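Local coordinates for protein charybdin (Charybdis maritima, PDB 2B7U) that belongs to the ribosome-inactivating proteins, a family with a mixed alpha/beta fold, at residues T37-H41 with G42-L46. Numbering follows the deposited sequence. Where two conformers were deposited one is given.
Sequences TWYLH and GVPVL
A short antiparallel beta hairpin pairs strand 38-40 with strand 43-45, and Trp38 packs on Val45 across it. CG of Trp38 sits between its own backbone N and carbonyl carbon (chi1 62°), which lays the indole over its strand partner. Val45 CB comes over one face of the ring, 3.4 Å from the centroid of the five-membered ring, a CH-pi contact. CG1 lies on the same side of the indole as CB, 3.0 Å from Trp38 NE1, while CG2 also reaches Leu40 CB; the two methyls of the beta-branched valine let it touch Trp38 and Leu40 at once. That face packs against helix 202-214, where Trp38 touches Leu210 and Leu40 touches Ile209.

On the other face Tyr39 lies obliquely against Pro44, with ring atom CE2 3.7 Å from Pro44 CB. Proline, lacking an N-H, fits here because this is a non-hydrogen-bonded pair. The flanking pairs carry backbone bonds. Val45 N donates to Trp38 O at 2.8 Å. Leu40 N donates to Val43 O at 2.9 Å, and Val43 N returns to Leu40 O. At the open end Val45 O accepts the N-H of Thr37, not that of Trp38, 2.9 Å from Thr37 N.

His41 and Gly42 form the corner with positive phi values, that of Gly42 (83°) favouring glycine. A type I' turn from Leu40 to Val43, with these two residues at its centre, is characteristic of tight two-residue beta hairpins.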
loop_
_atom_site.group_PDB
_atom_site.type_symbol
_atom_site.label_atom_id
_atom_site.label_comp_id
_atom_site.label_asym_id
_atom_site.label_seq_id
_atom_site.Cartn_x
_atom_site.Cartn_y
_atom_site.Cartn_z
ATOM N N THR A 37 13.458 7.019 2.695
ATOM C CA THR A 37 14.594 7.347 3.577
ATOM C C THR A 37 15.876 7.512 2.808
ATOM O O THR A 37 16.648 8.406 3.089
ATOM C CB THR A 37 14.832 6.290 4.681
ATOM O OG1 THR A 37 15.428 5.102 4.107
ATOM C CG2 THR A 37 13.591 6.020 5.382
ATOM N N TRP A 38 16.110 6.637 1.839
ATOM C CA TRP A 38 17.270 6.672 0.968
ATOM C C TRP A 38 16.841 6.074 -0.345
ATOM O O TRP A 38 15.661 5.786 -0.524
ATOM C CB TRP A 38 18.435 5.897 1.517
ATOM C CG TRP A 38 18.190 4.380 1.722
ATOM C CD1 TRP A 38 17.373 3.825 2.659
ATOM C CD2 TRP A 38 18.822 3.269 1.032
ATOM N NE1 TRP A 38 17.423 2.448 2.582
ATOM C CE2 TRP A 38 18.301 2.082 1.590
ATOM C CE3 TRP A 38 19.750 3.161 -0.020
ATOM C CZ2 TRP A 38 18.707 0.799 1.144
ATOM C CZ3 TRP A 38 20.114 1.896 -0.476
ATOM C CH2 TRP A 38 19.621 0.735 0.134
ATOM N N TYR A 39 17.793 6.025 -1.292
ATOM C CA TYR A 39 17.474 5.679 -2.676
ATOM C C TYR A 39 18.450 4.659 -3.228
ATOM O O TYR A 39 19.654 4.699 -2.970
ATOM C CB TYR A 39 17.463 6.934 -3.569
ATOM C CG TYR A 39 16.326 7.847 -3.286
ATOM C CD1 TYR A 39 16.401 8.816 -2.265
ATOM C CD2 TYR A 39 15.169 7.801 -4.055
ATOM C CE1 TYR A 39 15.335 9.672 -2.005
ATOM C CE2 TYR A 39 14.098 8.652 -3.802
ATOM C CZ TYR A 39 14.186 9.586 -2.768
ATOM O OH TYR A 39 13.122 10.423 -2.533
ATOM N N LEU A 40 17.915 3.739 -4.024
ATOM C CA LEU A 40 18.672 2.765 -4.721
ATOM C C LEU A 40 18.399 2.894 -6.231
ATOM O O LEU A 40 17.295 2.640 -6.659
ATOM C CB LEU A 40 18.274 1.374 -4.231
ATOM C CG LEU A 40 19.005 0.274 -4.986
ATOM C CD1 LEU A 40 20.487 0.409 -4.872
ATOM C CD2 LEU A 40 18.570 -1.136 -4.554
ATOM N N HIS A 41 19.351 3.354 -7.017
ATOM C CA HIS A 41 19.171 3.534 -8.463
ATOM C C HIS A 41 17.924 4.341 -8.773
ATOM O O HIS A 41 17.168 4.020 -9.703
ATOM C CB HIS A 41 19.175 2.200 -9.193
ATOM C CG HIS A 41 20.428 1.438 -8.956
ATOM N ND1 HIS A 41 20.457 0.109 -8.581
ATOM C CD2 HIS A 41 21.706 1.862 -8.938
ATOM C CE1 HIS A 41 21.716 -0.259 -8.401
ATOM N NE2 HIS A 41 22.491 0.789 -8.604
ATOM N N GLY A 42 17.724 5.381 -7.988
ATOM C CA GLY A 42 16.623 6.323 -8.145
ATOM C C GLY A 42 15.301 5.916 -7.537
ATOM O O GLY A 42 14.339 6.697 -7.587
ATOM N N VAL A 43 15.243 4.715 -6.966
ATOM C CA VAL A 43 14.010 4.216 -6.366
ATOM C C VAL A 43 14.071 4.344 -4.834
ATOM O O VAL A 43 15.044 3.897 -4.197
ATOM C CB VAL A 43 13.657 2.793 -6.852
ATOM C CG1 VAL A 43 14.817 1.907 -6.815
ATOM C CG2 VAL A 43 12.439 2.212 -6.086
ATOM N N PRO A 44 13.034 4.930 -4.245
ATOM C CA PRO A 44 13.064 5.140 -2.818
ATOM C C PRO A 44 13.013 3.819 -2.033
ATOM O O PRO A 44 12.346 2.872 -2.467
ATOM C CB PRO A 44 11.802 5.978 -2.556
ATOM C CG PRO A 44 10.956 5.804 -3.749
ATOM C CD PRO A 44 11.838 5.487 -4.888
ATOM N N VAL A 45 13.694 3.818 -0.895
ATOM C CA VAL A 45 13.733 2.717 0.063
ATOM C C VAL A 45 13.082 3.197 1.378
ATOM O O VAL A 45 13.399 4.258 1.891
ATOM C CB VAL A 45 15.158 2.232 0.289
ATOM C CG1 VAL A 45 15.186 1.029 1.220
ATOM C CG2 VAL A 45 15.826 1.892 -1.063
ATOM N N LEU A 46 12.185 2.386 1.906
ATOM C CA LEU A 46 11.441 2.711 3.128
ATOM C C LEU A 46 12.339 2.564 4.350
ATOM O O LEU A 46 13.353 1.838 4.328
ATOM C CB LEU A 46 10.247 1.788 3.263
ATOM C CG LEU A 46 9.188 2.004 2.183
ATOM C CD1 LEU A 46 8.181 0.878 2.165
ATOM C CD2 LEU A 46 8.477 3.316 2.331
#